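Local coordinates for protein Dot/Icm T4SS effector (Legionella pneumophila, PDB 6VVE) that acts as a secreted effector kinase that is activated by host inositol hexakisphosphate and binds ADP together with manganese, at residues Lys214-Asp218 with Glu219-Lys223; Leu276-Tyr279 with His280-Leu283; Pro101-Phe104 with Tyr105-Ile108; Phe118-His122 with Gly123-His127; Gly228-Gln231 with Trp232-Tyr236. All coordinates share one frame; numbering follows the deposited sequence.

Contact 1: Lys214-Asp218 with Glu219-Lys223; sequences KGRVD and ELSRK
The carboxylate of Asp218 folds back over the backbone N and the hydroxyl of Ser221, three residues further on, and so forms the N-cap of helix 219-229. The contact is local, lying where the loop after strand 211-212 turns into the helix on the surface of the kinase. Both carboxylate oxygens are used. Asp218 OD2 accepts from Ser221 N at 3.1 Å, the usual capping bond, with the donor standing well above the carboxylate plane instead of in it. Asp218 OD1 takes the hydroxyl of Ser221 OG at 2.5 Å, a very short separation whose exact value should be read with caution. What allows the fold-back is the first torsion of Asp218 (chi1 60°), which sets CG between the backbone N and the carbonyl carbon and so aims the acid along the start of the helix. A negative group at this end would probably be favoured by the helix dipole. Next to it, CB of Arg216 rests 3.7 Å from Ser221 OG, so an aliphatic part of the arginine flanks the hydroxyl while the rest of its extended chain runs off elsewhere. The first regular helical bond then follows, from Arg222 N to Asp218 O at 3.1 Å. Along the helix, Lys223 NZ meets Glu219 OE2 in a salt bridge at 3.0 Å. The side chain of Arg222, bent at its third torsion, turns back toward the loop: NH1 pairs with Asp265, while NE makes a weak bond to Val217 O at 3.0 Å.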
# COMPACT_ATOMS: atom_id res chain seq x y z
N LYS A 214 0.73 -13.43 10.33
CA LYS A 214 0.15 -13.59 11.65
C LYS A 214 0.70 -14.81 12.38
O LYS A 214 0.07 -15.29 13.32
CB LYS A 214 -1.37 -13.68 11.54
CG LYS A 214 -2.04 -12.41 11.05
CD LYS A 214 -3.55 -12.56 11.00
CE LYS A 214 -4.24 -11.22 10.75
NZ LYS A 214 -3.88 -10.65 9.42
N GLY A 215 1.84 -15.33 11.93
CA GLY A 215 2.47 -16.46 12.58
C GLY A 215 1.95 -17.82 12.17
O GLY A 215 2.36 -18.81 12.76
N ARG A 216 1.07 -17.88 11.17
CA ARG A 216 0.52 -19.15 10.73
C ARG A 216 1.53 -19.90 9.88
O ARG A 216 2.34 -19.30 9.16
CB ARG A 216 -0.78 -18.93 9.95
CG ARG A 216 -1.85 -18.22 10.76
CD ARG A 216 -3.11 -17.95 9.94
NE ARG A 216 -4.12 -17.25 10.73
CZ ARG A 216 -5.26 -16.76 10.23
NH1 ARG A 216 -5.53 -16.90 8.94
NH2 ARG A 216 -6.11 -16.14 11.03
N VAL A 217 1.48 -21.23 9.96
CA VAL A 217 2.49 -22.09 9.35
C VAL A 217 1.89 -23.06 8.34
O VAL A 217 2.56 -24.01 7.93
CB VAL A 217 3.28 -22.86 10.43
CG1 VAL A 217 4.08 -21.88 11.31
CG2 VAL A 217 2.35 -23.70 11.30
N ASP A 218 0.65 -22.84 7.91
CA ASP A 218 0.12 -23.63 6.81
C ASP A 218 0.85 -23.26 5.52
O ASP A 218 1.51 -22.22 5.42
CB ASP A 218 -1.38 -23.41 6.65
CG ASP A 218 -1.74 -21.97 6.38
OD1 ASP A 218 -1.48 -21.11 7.26
OD2 ASP A 218 -2.26 -21.68 5.27
N GLU A 219 0.73 -24.13 4.52
CA GLU A 219 1.43 -23.92 3.26
C GLU A 219 1.04 -22.59 2.62
O GLU A 219 1.91 -21.81 2.22
CB GLU A 219 1.16 -25.08 2.30
CG GLU A 219 2.10 -25.13 1.12
CD GLU A 219 1.72 -26.21 0.11
OE1 GLU A 219 0.52 -26.57 0.04
OE2 GLU A 219 2.61 -26.70 -0.61
N LEU A 220 -0.26 -22.32 2.54
CA LEU A 220 -0.72 -21.10 1.87
C LEU A 220 -0.16 -19.85 2.54
O LEU A 220 0.33 -18.94 1.86
CB LEU A 220 -2.25 -21.06 1.87
CG LEU A 220 -2.92 -19.81 1.30
CD1 LEU A 220 -2.47 -19.55 -0.13
CD2 LEU A 220 -4.44 -19.95 1.37
N SER A 221 -0.23 -19.78 3.87
CA SER A 221 0.26 -18.60 4.56
C SER A 221 1.75 -18.39 4.30
O SER A 221 2.20 -17.27 4.05
CB SER A 221 -0.01 -18.72 6.06
OG SER A 221 -1.40 -18.80 6.32
N ARG A 222 2.53 -19.47 4.34
CA ARG A 222 3.98 -19.35 4.16
C ARG A 222 4.32 -18.88 2.75
O ARG A 222 5.22 -18.06 2.56
CB ARG A 222 4.66 -20.69 4.46
CG ARG A 222 4.75 -21.03 5.94
CD ARG A 222 5.56 -22.31 6.15
NE ARG A 222 4.77 -23.50 5.91
CZ ARG A 222 5.27 -24.70 5.61
NH1 ARG A 222 6.58 -24.86 5.51
NH2 ARG A 222 4.46 -25.73 5.42
N LYS A 223 3.61 -19.40 1.74
CA LYS A 223 3.85 -18.94 0.38
C LYS A 223 3.42 -17.49 0.20
O LYS A 223 4.11 -16.71 -0.46
CB LYS A 223 3.12 -19.84 -0.62
CG LYS A 223 3.70 -21.24 -0.70
CD LYS A 223 2.85 -22.15 -1.59
CE LYS A 223 3.50 -23.52 -1.77
NZ LYS A 223 2.62 -24.46 -2.53

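Contact 2: Leu276-Tyr279 with His280-Leu283; sequences LRFY and HEGL
Phe278 and Leu283 meet across a Schellman motif, the turn that closes helix 272-280 at its C-terminal end before the chain passes toward helix 288-299. Two bonds back into the last turn define it. Leu283 N reaches Phe278 O at 2.9 Å, and within that loop Gly282 N donates to Tyr279 O at 3.1 Å, coming from well above the carbonyl plane. Gly282 itself has positive phi (81°), which reverses the chain and sends Leu283 back alongside the helix. The leucine then points its CB toward the helix, and its CD1 rests 3.8 Å from CD1 of the Phe278 ring, approaching it obliquely. This is the hydrophobic pair that often accompanies such a turn. On the same ring atom, Phe278 CD1, Glu281 OE1 lies at 3.7 Å, with the carboxylate and ring planes nearly parallel (7° apart), though the approach is oblique. The extended glutamate chain crosses that of Arg277 at a slant, the arginine being bent at chi2 and chi3: its CD stands 3.8 Å from Glu281 CD. Their charged ends do not meet, Arg277 NH1 and Glu281 OE2 staying 5.1 Å apart. On the inner side, Leu276 packs on Leu294 and Ile298 of helix 288-299, and Tyr279 on Ala291. The carbonyls of Phe278 and Tyr279 are therefore met by the backbone of the turn, and the outer side chains add mostly carbon contact; any attraction between the charges of Arg277 and Glu281 would probably be a weak one, without a salt bridge.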
# COMPACT_ATOMS: atom_id res chain seq x y z
N LEU A 276 21.45 -9.61 -6.64
CA LEU A 276 22.58 -9.12 -7.43
C LEU A 276 23.06 -10.18 -8.41
O LEU A 276 23.41 -9.85 -9.55
CB LEU A 276 23.72 -8.70 -6.51
CG LEU A 276 24.12 -7.22 -6.54
CD1 LEU A 276 25.40 -7.01 -5.73
CD2 LEU A 276 24.32 -6.70 -7.96
N ARG A 277 23.10 -11.44 -7.99
CA ARG A 277 23.52 -12.52 -8.89
C ARG A 277 22.56 -12.64 -10.07
O ARG A 277 22.98 -12.64 -11.23
CB ARG A 277 23.61 -13.83 -8.12
CG ARG A 277 23.87 -15.07 -8.97
CD ARG A 277 25.17 -14.96 -9.75
NE ARG A 277 26.31 -14.76 -8.86
CZ ARG A 277 27.55 -14.48 -9.28
NH1 ARG A 277 27.80 -14.37 -10.58
NH2 ARG A 277 28.53 -14.32 -8.40
N PHE A 278 21.26 -12.75 -9.79
CA PHE A 278 20.28 -12.84 -10.86
C PHE A 278 20.32 -11.59 -11.74
O PHE A 278 20.20 -11.68 -12.97
CB PHE A 278 18.88 -13.03 -10.28
CG PHE A 278 18.62 -14.43 -9.76
CD1 PHE A 278 19.59 -15.41 -9.81
CD2 PHE A 278 17.39 -14.74 -9.21
CE1 PHE A 278 19.34 -16.69 -9.34
CE2 PHE A 278 17.13 -16.02 -8.72
CZ PHE A 278 18.10 -16.99 -8.79
N TYR A 279 20.48 -10.41 -11.14
CA TYR A 279 20.58 -9.19 -11.93
C TYR A 279 21.82 -9.20 -12.80
O TYR A 279 21.77 -8.83 -13.98
CB TYR A 279 20.58 -7.97 -11.00
CG TYR A 279 20.72 -6.65 -11.71
CD1 TYR A 279 19.66 -6.11 -12.43
CD2 TYR A 279 21.92 -5.94 -11.68
CE1 TYR A 279 19.78 -4.90 -13.09
CE2 TYR A 279 22.05 -4.73 -12.33
CZ TYR A 279 20.98 -4.22 -13.04
OH TYR A 279 21.11 -3.02 -13.69
N HIS A 280 22.96 -9.64 -12.24
CA HIS A 280 24.20 -9.69 -13.00
C HIS A 280 24.10 -10.67 -14.16
O HIS A 280 24.71 -10.46 -15.21
CB HIS A 280 25.35 -10.07 -12.08
CG HIS A 280 26.70 -9.99 -12.74
ND1 HIS A 280 27.11 -8.89 -13.47
CD2 HIS A 280 27.74 -10.86 -12.76
CE1 HIS A 280 28.33 -9.10 -13.92
NE2 HIS A 280 28.74 -10.29 -13.50
N GLU A 281 23.34 -11.76 -13.99
CA GLU A 281 23.18 -12.75 -15.04
C GLU A 281 22.16 -12.36 -16.09
O GLU A 281 22.01 -13.07 -17.09
CB GLU A 281 22.77 -14.09 -14.42
CG GLU A 281 23.86 -14.77 -13.60
CD GLU A 281 23.35 -16.01 -12.89
OE1 GLU A 281 22.23 -15.96 -12.33
OE2 GLU A 281 24.06 -17.04 -12.89
N GLY A 282 21.44 -11.25 -15.91
CA GLY A 282 20.41 -10.87 -16.84
C GLY A 282 19.09 -11.58 -16.65
O GLY A 282 18.28 -11.62 -17.58
N LEU A 283 18.85 -12.15 -15.46
CA LEU A 283 17.65 -12.93 -15.20
C LEU A 283 16.49 -12.08 -14.69
O LEU A 283 15.33 -12.40 -14.97
CB LEU A 283 17.95 -14.03 -14.18
CG LEU A 283 19.08 -15.00 -14.54
CD1 LEU A 283 19.17 -16.09 -13.48
CD2 LEU A 283 18.88 -15.59 -15.91

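Contact 3: Pro101-Phe104 with Tyr105-Ile108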
# COMPACT_ATOMS: atom_id res chain seq x y z
N PRO A 101 -19.74 -7.32 11.24
CA PRO A 101 -20.09 -6.47 12.38
C PRO A 101 -19.25 -5.20 12.42
O PRO A 101 -18.18 -5.11 11.80
CB PRO A 101 -19.81 -7.36 13.60
CG PRO A 101 -19.69 -8.75 13.07
CD PRO A 101 -19.17 -8.61 11.66
N ARG A 102 -19.75 -4.22 13.17
CA ARG A 102 -19.01 -2.98 13.37
C ARG A 102 -17.58 -3.25 13.84
O ARG A 102 -16.63 -2.64 13.34
CB ARG A 102 -19.75 -2.10 14.39
CG ARG A 102 -18.92 -0.98 14.99
CD ARG A 102 -19.75 -0.19 16.00
NE ARG A 102 -20.94 0.39 15.39
CZ ARG A 102 -21.89 1.05 16.06
NH1 ARG A 102 -21.78 1.22 17.37
NH2 ARG A 102 -22.94 1.54 15.41
N GLU A 103 -17.42 -4.18 14.78
CA GLU A 103 -16.09 -4.46 15.32
C GLU A 103 -15.12 -4.93 14.25
O GLU A 103 -13.91 -4.74 14.37
CB GLU A 103 -16.18 -5.50 16.44
CG GLU A 103 -16.94 -5.02 17.69
CD GLU A 103 -18.45 -4.98 17.50
OE1 GLU A 103 -18.95 -5.60 16.53
OE2 GLU A 103 -19.13 -4.32 18.31
N PHE A 104 -15.64 -5.55 13.18
CA PHE A 104 -14.78 -5.98 12.08
C PHE A 104 -14.14 -4.78 11.39
O PHE A 104 -12.94 -4.81 11.09
CB PHE A 104 -15.59 -6.81 11.09
CG PHE A 104 -14.83 -7.19 9.85
CD1 PHE A 104 -14.00 -8.30 9.85
CD2 PHE A 104 -14.95 -6.45 8.69
CE1 PHE A 104 -13.31 -8.66 8.71
CE2 PHE A 104 -14.25 -6.80 7.55
CZ PHE A 104 -13.43 -7.91 7.56
N TYR A 105 -14.92 -3.73 11.15
CA TYR A 105 -14.38 -2.54 10.51
C TYR A 105 -13.53 -1.72 11.47
O TYR A 105 -12.51 -1.14 11.07
CB TYR A 105 -15.51 -1.69 9.94
CG TYR A 105 -16.30 -2.38 8.85
CD1 TYR A 105 -15.78 -2.52 7.57
CD2 TYR A 105 -17.56 -2.90 9.10
CE1 TYR A 105 -16.50 -3.15 6.57
CE2 TYR A 105 -18.29 -3.54 8.11
CZ TYR A 105 -17.75 -3.66 6.84
OH TYR A 105 -18.46 -4.29 5.85
N GLU A 106 -13.93 -1.65 12.74
CA GLU A 106 -13.13 -0.93 13.73
C GLU A 106 -11.72 -1.50 13.81
O GLU A 106 -10.74 -0.75 13.93
CB GLU A 106 -13.81 -1.00 15.10
CG GLU A 106 -15.11 -0.22 15.18
CD GLU A 106 -15.78 -0.34 16.54
OE1 GLU A 106 -15.44 -1.27 17.30
OE2 GLU A 106 -16.65 0.51 16.83
N GLU A 107 -11.59 -2.83 13.75
CA GLU A 107 -10.27 -3.45 13.81
C GLU A 107 -9.45 -3.11 12.58
O GLU A 107 -8.25 -2.80 12.68
CB GLU A 107 -10.41 -4.96 13.97
CG GLU A 107 -9.11 -5.68 14.27
CD GLU A 107 -8.52 -5.30 15.62
OE1 GLU A 107 -9.27 -4.75 16.46
OE2 GLU A 107 -7.32 -5.55 15.85
N ILE A 108 -10.06 -3.18 11.40
CA ILE A 108 -9.36 -2.77 10.18
C ILE A 108 -8.90 -1.33 10.29
O ILE A 108 -7.76 -1.00 9.95
CB ILE A 108 -10.26 -2.99 8.95
CG1 ILE A 108 -10.42 -4.48 8.67
CG2 ILE A 108 -9.68 -2.28 7.74
CD1 ILE A 108 -11.50 -4.80 7.67
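Phe104 leaves the helix with CG anti to its own backbone N (chi1 174°), a direction that carries the ring beside Tyr105 and on to Ile108. Its CB lies 3.2 Å from Tyr105 N, the ordinary neighbour contact of a helix, and CG stays near the same atom. Further out the ring lies between two partners. CD2 stands 4.1 Å above the ring plane of Tyr105, over its centre, so that the phenylalanine presents an edge to the tyrosine face. The result is a T-shaped pair, with centroids 5.4 Å apart and planes at 84°. CE2 meets Ile108 CD1 one turn on at 3.4 Å, a tight apolar touch, and CZ follows on the same methyl. The ring of Phe104 also stacks on that of His100, just before the helix, while Tyr105 leans on Trp133 and Ile135. On another side of the helix Arg102 and Glu106 run across one another: Glu106 OE2 is 3.3 Å from Arg102 CG, so it touches the aliphatic part of the arginine. The charged groups remain beyond salt-bridge range, Arg102 NE lying 4.5 Å from Glu106 OE2. Backbone bonds start the helix, Pro101 at the N-cap receiving Phe104 N on its carbonyl and Arg102 O accepting Glu106 N at 2.9 Å. A helix that follows a strand contributing to the ADP pocket and precedes the last two strands of a five-stranded antiparallel sheet is consistent with the alphaC helix of a protein kinase N-lobe, of which these residues would form the first two turns.

Contact 4: Phe118-His122 with Gly123-His127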
# COMPACT_ATOMS: atom_id res chain seq x y z
N PHE A 118 3.19 4.03 9.91
CA PHE A 118 4.37 3.40 9.31
C PHE A 118 4.75 4.12 8.02
O PHE A 118 5.92 4.46 7.81
CB PHE A 118 4.10 1.92 9.04
CG PHE A 118 5.19 1.25 8.26
CD1 PHE A 118 5.22 1.30 6.87
CD2 PHE A 118 6.20 0.56 8.91
CE1 PHE A 118 6.23 0.70 6.15
CE2 PHE A 118 7.22 -0.06 8.20
CZ PHE A 118 7.23 0.01 6.82
N LEU A 119 3.76 4.36 7.14
CA LEU A 119 4.04 5.03 5.88
C LEU A 119 4.64 6.41 6.11
O LEU A 119 5.61 6.80 5.44
CB LEU A 119 2.77 5.13 5.04
CG LEU A 119 2.16 3.82 4.55
CD1 LEU A 119 0.85 4.10 3.78
CD2 LEU A 119 3.13 3.04 3.70
N LYS A 120 4.07 7.17 7.05
CA LYS A 120 4.61 8.50 7.35
C LYS A 120 6.05 8.42 7.83
O LYS A 120 6.92 9.17 7.37
CB LYS A 120 3.73 9.20 8.38
CG LYS A 120 4.25 10.57 8.79
CD LYS A 120 3.33 11.26 9.78
CE LYS A 120 3.97 12.52 10.34
NZ LYS A 120 3.02 13.32 11.17
N TYR A 121 6.33 7.51 8.77
CA TYR A 121 7.66 7.39 9.33
C TYR A 121 8.69 6.86 8.34
O TYR A 121 9.89 6.84 8.66
CB TYR A 121 7.62 6.49 10.57
CG TYR A 121 6.78 7.05 11.71
CD1 TYR A 121 6.48 8.40 11.77
CD2 TYR A 121 6.28 6.22 12.71
CE1 TYR A 121 5.71 8.91 12.81
CE2 TYR A 121 5.53 6.72 13.75
CZ TYR A 121 5.24 8.07 13.80
OH TYR A 121 4.48 8.58 14.82
N HIS A 122 8.26 6.42 7.15
CA HIS A 122 9.16 6.06 6.07
C HIS A 122 9.05 7.00 4.88
O HIS A 122 9.72 6.76 3.86
CB HIS A 122 8.89 4.62 5.63
CG HIS A 122 9.25 3.60 6.66
ND1 HIS A 122 8.61 3.51 7.88
CD2 HIS A 122 10.20 2.63 6.67
CE1 HIS A 122 9.15 2.53 8.58
NE2 HIS A 122 10.12 1.98 7.87
N GLY A 123 8.25 8.05 4.97
CA GLY A 123 8.14 9.01 3.89
C GLY A 123 7.60 8.44 2.59
O GLY A 123 8.08 8.81 1.52
N ILE A 124 6.62 7.55 2.67
CA ILE A 124 6.06 6.92 1.48
C ILE A 124 4.53 6.92 1.53
O ILE A 124 3.87 6.23 0.74
CB ILE A 124 6.58 5.48 1.32
CG1 ILE A 124 6.39 4.69 2.62
CG2 ILE A 124 8.05 5.49 0.93
CD1 ILE A 124 6.67 3.22 2.48
N GLN A 125 3.95 7.72 2.44
CA GLN A 125 2.50 7.76 2.54
C GLN A 125 1.85 8.18 1.23
O GLN A 125 0.75 7.71 0.89
CB GLN A 125 2.08 8.72 3.66
CG GLN A 125 0.57 8.81 3.86
CD GLN A 125 0.18 9.74 5.00
OE1 GLN A 125 1.02 10.15 5.81
NE2 GLN A 125 -1.10 10.09 5.05
N GLU A 126 2.51 9.05 0.47
CA GLU A 126 1.91 9.60 -0.74
C GLU A 126 1.63 8.54 -1.81
O GLU A 126 0.81 8.78 -2.69
CB GLU A 126 2.82 10.69 -1.33
CG GLU A 126 4.22 10.20 -1.70
CD GLU A 126 5.28 10.62 -0.69
OE1 GLU A 126 5.00 10.60 0.53
OE2 GLU A 126 6.40 10.97 -1.13
N HIS A 127 2.31 7.40 -1.74
CA HIS A 127 2.19 6.36 -2.77
C HIS A 127 1.06 5.38 -2.50
O HIS A 127 0.81 4.50 -3.34
CB HIS A 127 3.51 5.59 -2.88
CG HIS A 127 4.63 6.40 -3.46
ND1 HIS A 127 4.74 6.67 -4.81
CD2 HIS A 127 5.71 6.98 -2.87
CE1 HIS A 127 5.83 7.39 -5.02
NE2 HIS A 127 6.43 7.59 -3.86
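Leu119 and Ile124 make the tight side of this turn, their side chains crossing at about a right angle with Leu119 CD2 3.7 Å from Ile124 CD1. The isoleucine holds CG1 between its backbone N and carbonyl carbon (chi1 52°), a crowded position that turns CD1 back onto the leucine and near His122 CB. Below them a Schellman motif ends helix 102-121. Ile124 N bonds almost straight to Leu119 O at 3.0 Å, and Gly123, at positive phi, donates to Lys120 O over the same distance. Leu119 O also accepts from His122 N, which comes from the opposite face of its carbonyl plane. His122 is held from the side chain too: ND1 bonds to Phe118 O at 2.9 Å, which fixes the imidazole over Phe118, with CZ of that ring above its centre. Beyond, Ile124 rests on Ala168 of helix 159-174.

The other side is looser. Gln125 OE1 comes no nearer than 3.9 Å to Lys120 CB, and the lysine chain extends past it to a salt bridge with Asp47 and a bond to Tyr48 O. The polar ends thus serve neighbouring strands, whereas the turn itself depends on main-chain bonds and carbon packing; the bond to Phe118 O implies that the imidazole carries its proton on ND1.

Contact 5: Gly228-Gln231 with Trp232-Tyr236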
# COMPACT_ATOMS: atom_id res chain seq x y z
N GLY A 228 4.64 -11.94 -0.82
CA GLY A 228 4.44 -10.56 -0.41
C GLY A 228 5.74 -9.80 -0.23
O GLY A 228 5.84 -8.64 -0.64
N LYS A 229 6.75 -10.44 0.36
CA LYS A 229 8.03 -9.77 0.57
C LYS A 229 8.73 -9.44 -0.74
O LYS A 229 9.52 -8.49 -0.79
CB LYS A 229 8.93 -10.63 1.46
CG LYS A 229 8.52 -10.63 2.93
CD LYS A 229 9.65 -11.11 3.84
CE LYS A 229 10.76 -10.07 3.97
NZ LYS A 229 10.30 -8.82 4.64
N ASP A 230 8.46 -10.21 -1.80
CA ASP A 230 9.03 -9.97 -3.12
C ASP A 230 8.04 -9.31 -4.06
O ASP A 230 8.30 -9.21 -5.26
CB ASP A 230 9.54 -11.28 -3.74
CG ASP A 230 10.70 -11.88 -2.94
OD1 ASP A 230 11.31 -11.15 -2.13
OD2 ASP A 230 10.99 -13.09 -3.13
N GLN A 231 6.90 -8.86 -3.53
CA GLN A 231 5.87 -8.23 -4.35
C GLN A 231 6.45 -7.14 -5.24
O GLN A 231 6.20 -7.11 -6.46
CB GLN A 231 4.79 -7.66 -3.43
CG GLN A 231 3.51 -7.24 -4.08
CD GLN A 231 2.48 -6.84 -3.04
OE1 GLN A 231 2.65 -5.86 -2.32
NE2 GLN A 231 1.41 -7.61 -2.95
N TRP A 232 7.22 -6.23 -4.64
CA TRP A 232 7.80 -5.12 -5.38
C TRP A 232 8.55 -5.59 -6.62
O TRP A 232 8.53 -4.93 -7.67
CB TRP A 232 8.75 -4.33 -4.47
CG TRP A 232 9.91 -5.16 -4.03
CD1 TRP A 232 9.95 -6.01 -2.96
CD2 TRP A 232 11.20 -5.24 -4.65
NE1 TRP A 232 11.19 -6.61 -2.88
CE2 TRP A 232 11.97 -6.15 -3.91
CE3 TRP A 232 11.76 -4.63 -5.77
CZ2 TRP A 232 13.29 -6.45 -4.24
CZ3 TRP A 232 13.08 -4.93 -6.10
CH2 TRP A 232 13.82 -5.83 -5.34
N LEU A 233 9.23 -6.74 -6.52
CA LEU A 233 10.02 -7.23 -7.64
C LEU A 233 9.12 -7.70 -8.78
O LEU A 233 9.46 -7.49 -9.96
CB LEU A 233 10.92 -8.37 -7.17
CG LEU A 233 11.89 -8.97 -8.18
CD1 LEU A 233 12.96 -7.96 -8.56
CD2 LEU A 233 12.53 -10.24 -7.61
N TYR A 234 7.99 -8.33 -8.45
CA TYR A 234 7.09 -8.81 -9.49
C TYR A 234 6.52 -7.65 -10.30
O TYR A 234 6.44 -7.71 -11.54
CB TYR A 234 5.93 -9.60 -8.88
CG TYR A 234 6.32 -10.70 -7.92
CD1 TYR A 234 7.60 -11.25 -7.92
CD2 TYR A 234 5.38 -11.22 -7.03
CE1 TYR A 234 7.94 -12.25 -7.04
CE2 TYR A 234 5.71 -12.23 -6.15
CZ TYR A 234 7.00 -12.74 -6.14
OH TYR A 234 7.31 -13.73 -5.26
N VAL A 235 6.12 -6.57 -9.62
CA VAL A 235 5.57 -5.41 -10.31
C VAL A 235 6.60 -4.83 -11.27
O VAL A 235 6.31 -4.57 -12.45
CB VAL A 235 5.09 -4.36 -9.29
CG1 VAL A 235 4.60 -3.11 -10.01
CG2 VAL A 235 3.99 -4.93 -8.40
N TYR A 236 7.83 -4.62 -10.78
CA TYR A 236 8.83 -3.97 -11.61
C TYR A 236 9.19 -4.82 -12.83
O TYR A 236 9.27 -4.31 -13.95
CB TYR A 236 10.09 -3.68 -10.80
CG TYR A 236 11.07 -2.83 -11.57
CD1 TYR A 236 10.93 -1.45 -11.62
CD2 TYR A 236 12.14 -3.40 -12.25
CE1 TYR A 236 11.82 -0.66 -12.32
CE2 TYR A 236 13.05 -2.61 -12.95
CZ TYR A 236 12.87 -1.25 -12.99
OH TYR A 236 13.75 -0.46 -13.69
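The chain leaves helical geometry at Asp230 (phi -102°), a one-residue break that joins helix 219-229 to helix 231-239 and puts Asp230 at the N-cap of the second. Its carbonyl, not its side chain, serves the new helix: Asp230 O accepts weak bonds from Leu233 N and, at 3.3 Å, from Tyr234 N. Val235 N to Gln231 O, at 3.2 Å, is the first bond of the new helix that is clearly not weak. The carboxylate of Asp230 is spent elsewhere, which ties the break to helix 253-262 (Tyr260) and to the loop after it (Leu268 N, Ser269). Trp232 has CG between its backbone N and carbonyl carbon (chi1 63°), which lays the indole back across the break with CD1 3.3 Å from Lys229 O; its NE1 bonds to Ser269, and its ring packs on Val166. Gln231 directs NE2 to His179 O. Tyr234 turns back over the break as well, with OH 3.6 Å from Asp230 CB and bonded to Tyr260. Its ring receives the same carbonyl on one face, Asp230 O standing 3.4 Å above the centre of the plane.

In the fold
All five contacts are local, lying along or at the ends of helices. Contacts 3 and 4 mark the start and finish of helix 102-121, and contacts 1 and 5 do the same for helix 219-229. Contact 5 is buried and contact 4 partly so; contacts 1, 2 and 3 lie at the surface. The chemistry follows: contact 1 relies on a carboxylate cap and charged side chains, whereas in contact 5 the polar groups are committed to surrounding helices and loops. Contacts 2 and 4 share the Schellman turn and its apolar pair, though their centres are about 30 Å apart. Contact 3, on the opposite side of the chain's centre from contacts 2 and 5, combines a T-shaped aromatic pair with charged side chains that meet through carbon atoms.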